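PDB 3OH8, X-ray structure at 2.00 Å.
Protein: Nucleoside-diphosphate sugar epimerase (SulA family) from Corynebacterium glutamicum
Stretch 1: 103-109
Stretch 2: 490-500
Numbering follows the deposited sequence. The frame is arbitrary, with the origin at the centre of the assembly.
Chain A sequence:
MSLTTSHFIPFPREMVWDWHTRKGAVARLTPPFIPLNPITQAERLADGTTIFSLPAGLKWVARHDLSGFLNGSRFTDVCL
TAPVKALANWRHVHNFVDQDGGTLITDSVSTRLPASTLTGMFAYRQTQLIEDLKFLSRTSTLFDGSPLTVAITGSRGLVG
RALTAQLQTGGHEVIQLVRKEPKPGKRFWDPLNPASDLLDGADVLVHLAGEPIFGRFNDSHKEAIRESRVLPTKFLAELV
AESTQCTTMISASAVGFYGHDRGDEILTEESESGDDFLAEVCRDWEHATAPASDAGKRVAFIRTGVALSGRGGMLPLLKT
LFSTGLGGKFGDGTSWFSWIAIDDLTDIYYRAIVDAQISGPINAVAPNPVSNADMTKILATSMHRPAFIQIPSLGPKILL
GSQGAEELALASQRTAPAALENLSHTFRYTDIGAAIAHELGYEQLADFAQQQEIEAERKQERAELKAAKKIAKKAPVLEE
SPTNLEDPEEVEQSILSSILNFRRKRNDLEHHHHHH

Stretch 1, residues 103-109: TLITDSV
Stretch 2 (490-500) EVEQSILSSIL

Residues 103-109 form one piece of a longer β-strand, and residues 490-500 one piece of a longer α-helix that lies across it. The strand is regular, with phi between about -99° and -130° and psi between 113° and 135°. The helix holds phi near -53° to -66° and psi near -38° to -52°, and its backbone ladder is intact: S494 N to E490 O, I495 N to V491 O, L496 N to E492 O, S497 N to Q493 O and S498 N to S494 O are all 2.9 Å, while I499 N to I495 O and L500 N to L496 O are 3.0 Å. The N-to-C directions make an angle of 146°, so the helix runs roughly antiparallel to the strand but skewed, with the axes 8.8 Å apart at closest approach. The register is fixed at T106 and I495, whose CA atoms are 6.5 Å apart. From there, advancing along the strand means stepping back along the helix: L104 meets I499, and S108 meets V491 and I495.

The strand supplies its half of the contact by simple alternation. L104, T106 and S108 point CA-to-CB toward the helix, while I105, D107 and V109 point away. The helix answers with residues spaced by three or four: V491, S494 and S498 point toward the strand, and I495 and I499 point sideways yet still reach it. L496 and L500 point away.

Only at the L104 end is the pairing fully apolar. L104 (chi1 t, chi2 p) brings CD2 to 4.0 Å from CG1 of I499, whose side chain is m, t. T106, in the m rotamer, sits centrally and is the strand residue most covered by the helix. Its OG1 lies 3.5 Å from I499 CG1, and its CG2 lies 3.9 Å from S498 OG and 4.2 Å from I495 CG2. The methyl thus packs against both a serine and an isoleucine, while the hydroxyl rests against isoleucine carbon.

At the other end, S108 (chi1 t) places its CB 3.8 Å from I495 CG1 (I495 is m, t) and its OG 3.6 Å from V491 CG1, with V491 at chi1 t. Here V491 and I495, one helical turn apart, both lie against the same serine. S494 (chi1 m) also points toward the strand, but its CB comes no nearer than 4.7 Å to S108 OG; S498 takes chi1 t.

No hydrogen bond crosses between the stretches, although three hydroxyl-bearing side chains take part in the close contacts. T106 OG1, S108 OG and S498 OG are hydrogen-bonded elsewhere in the structure, so each can lie beside carbon without being left unpaired. The contact is modest, burying 294 Å² summed over both sides, and it rests on shape. The rule to read from it is economical: alternate strand residues face a helix stripe spaced by three and four, branched aliphatics fill the gap, and short hydroxyl side chains are tolerated where their polar needs are met by other partners.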

# COMPACT_ATOMS: atom_id res chain seq x y z
N THR A 103 5.10 -11.65 19.20
CA THR A 103 3.66 -11.74 19.34
C THR A 103 3.13 -12.92 18.53
O THR A 103 3.56 -13.16 17.41
CB THR A 103 2.95 -10.43 18.88
OG1 THR A 103 3.48 -9.33 19.62
CG2 THR A 103 1.42 -10.51 19.12
N LEU A 104 2.23 -13.70 19.13
CA LEU A 104 1.56 -14.77 18.41
C LEU A 104 0.12 -14.34 18.25
O LEU A 104 -0.59 -14.17 19.25
CB LEU A 104 1.62 -16.09 19.18
CG LEU A 104 0.84 -17.23 18.50
CD1 LEU A 104 1.44 -17.58 17.14
CD2 LEU A 104 0.78 -18.46 19.39
N ILE A 105 -0.31 -14.14 17.01
CA ILE A 105 -1.68 -13.74 16.74
C ILE A 105 -2.48 -14.96 16.32
O ILE A 105 -2.07 -15.72 15.44
CB ILE A 105 -1.74 -12.67 15.61
CG1 ILE A 105 -1.04 -11.39 16.07
CG2 ILE A 105 -3.19 -12.36 15.26
CD1 ILE A 105 -0.89 -10.32 14.99
N THR A 106 -3.62 -15.15 16.96
CA THR A 106 -4.54 -16.17 16.50
C THR A 106 -5.81 -15.51 15.99
O THR A 106 -6.44 -14.72 16.70
CB THR A 106 -4.90 -17.18 17.60
OG1 THR A 106 -3.70 -17.76 18.12
CG2 THR A 106 -5.81 -18.29 17.03
N ASP A 107 -6.16 -15.81 14.74
CA ASP A 107 -7.43 -15.36 14.19
C ASP A 107 -8.39 -16.53 14.20
O ASP A 107 -8.05 -17.62 13.73
CB ASP A 107 -7.26 -14.89 12.75
CG ASP A 107 -6.44 -13.63 12.65
OD1 ASP A 107 -6.96 -12.55 13.02
OD2 ASP A 107 -5.28 -13.73 12.23
N SER A 108 -9.58 -16.30 14.72
CA SER A 108 -10.62 -17.31 14.69
C SER A 108 -11.88 -16.67 14.10
O SER A 108 -12.47 -15.78 14.71
CB SER A 108 -10.89 -17.85 16.09
OG SER A 108 -11.93 -18.82 16.07
N VAL A 109 -12.27 -17.11 12.92
CA VAL A 109 -13.48 -16.59 12.31
C VAL A 109 -14.57 -17.67 12.25
O VAL A 109 -14.35 -18.77 11.76
CB VAL A 109 -13.23 -15.98 10.91
CG1 VAL A 109 -12.52 -16.96 10.02
CG2 VAL A 109 -14.55 -15.54 10.28
N GLU A 490 -16.62 -23.24 21.98
CA GLU A 490 -15.84 -23.90 20.94
C GLU A 490 -14.71 -23.00 20.44
O GLU A 490 -13.61 -23.48 20.16
CB GLU A 490 -16.74 -24.29 19.75
CG GLU A 490 -17.78 -25.37 20.05
CD GLU A 490 -18.63 -25.71 18.83
OE1 GLU A 490 -19.48 -24.88 18.43
OE2 GLU A 490 -18.44 -26.81 18.26
N VAL A 491 -14.98 -21.70 20.31
CA VAL A 491 -14.01 -20.75 19.78
C VAL A 491 -12.78 -20.64 20.67
O VAL A 491 -11.65 -20.61 20.19
CB VAL A 491 -14.62 -19.34 19.58
CG1 VAL A 491 -13.53 -18.33 19.21
CG2 VAL A 491 -15.70 -19.36 18.50
N GLU A 492 -13.02 -20.59 21.98
CA GLU A 492 -11.94 -20.56 22.97
C GLU A 492 -11.07 -21.80 22.85
O GLU A 492 -9.84 -21.72 22.92
CB GLU A 492 -12.51 -20.48 24.39
CG GLU A 492 -13.11 -19.15 24.75
CD GLU A 492 -12.08 -18.02 24.75
OE1 GLU A 492 -10.88 -18.29 24.57
OE2 GLU A 492 -12.50 -16.86 24.94
N GLN A 493 -11.69 -22.96 22.70
CA GLN A 493 -10.93 -24.19 22.54
C GLN A 493 -10.10 -24.17 21.26
O GLN A 493 -8.94 -24.59 21.26
CB GLN A 493 -11.85 -25.41 22.58
CG GLN A 493 -12.46 -25.65 23.96
CD GLN A 493 -11.40 -25.75 25.04
OE1 GLN A 493 -10.52 -26.62 24.97
NE2 GLN A 493 -11.46 -24.86 26.02
N SER A 494 -10.70 -23.70 20.16
CA SER A 494 -9.98 -23.63 18.90
C SER A 494 -8.76 -22.74 19.02
O SER A 494 -7.68 -23.06 18.52
CB SER A 494 -10.88 -23.11 17.77
OG SER A 494 -11.79 -24.10 17.34
N ILE A 495 -8.93 -21.61 19.69
CA ILE A 495 -7.84 -20.65 19.85
C ILE A 495 -6.72 -21.25 20.71
O ILE A 495 -5.55 -21.25 20.32
CB ILE A 495 -8.36 -19.35 20.46
CG1 ILE A 495 -9.23 -18.61 19.44
CG2 ILE A 495 -7.19 -18.47 20.95
CD1 ILE A 495 -9.96 -17.41 20.00
N LEU A 496 -7.09 -21.78 21.88
CA LEU A 496 -6.11 -22.40 22.76
C LEU A 496 -5.35 -23.50 22.02
O LEU A 496 -4.13 -23.60 22.11
CB LEU A 496 -6.79 -22.98 24.01
CG LEU A 496 -7.05 -21.99 25.15
CD1 LEU A 496 -7.53 -20.63 24.65
CD2 LEU A 496 -8.03 -22.58 26.16
N SER A 497 -6.09 -24.33 21.29
CA SER A 497 -5.48 -25.40 20.53
C SER A 497 -4.51 -24.88 19.46
O SER A 497 -3.45 -25.46 19.24
CB SER A 497 -6.55 -26.28 19.89
OG SER A 497 -5.95 -27.33 19.16
N SER A 498 -4.89 -23.79 18.80
CA SER A 498 -4.05 -23.22 17.75
C SER A 498 -2.73 -22.70 18.34
O SER A 498 -1.66 -22.85 17.74
CB SER A 498 -4.80 -22.12 16.99
OG SER A 498 -4.00 -21.62 15.92
N ILE A 499 -2.82 -22.11 19.53
CA ILE A 499 -1.65 -21.60 20.23
C ILE A 499 -0.74 -22.76 20.60
O ILE A 499 0.44 -22.78 20.26
CB ILE A 499 -2.07 -20.77 21.48
CG1 ILE A 499 -2.69 -19.43 21.05
CG2 ILE A 499 -0.88 -20.52 22.40
CD1 ILE A 499 -3.36 -18.67 22.20
N LEU A 500 -1.31 -23.77 21.26
CA LEU A 500 -0.57 -24.98 21.63
C LEU A 500 0.14 -25.62 20.43
O LEU A 500 1.29 -26.04 20.52
CB LEU A 500 -1.55 -25.97 22.27
CG LEU A 500 -1.23 -26.70 23.58
CD1 LEU A 500 -0.45 -25.83 24.56
CD2 LEU A 500 -2.55 -27.20 24.20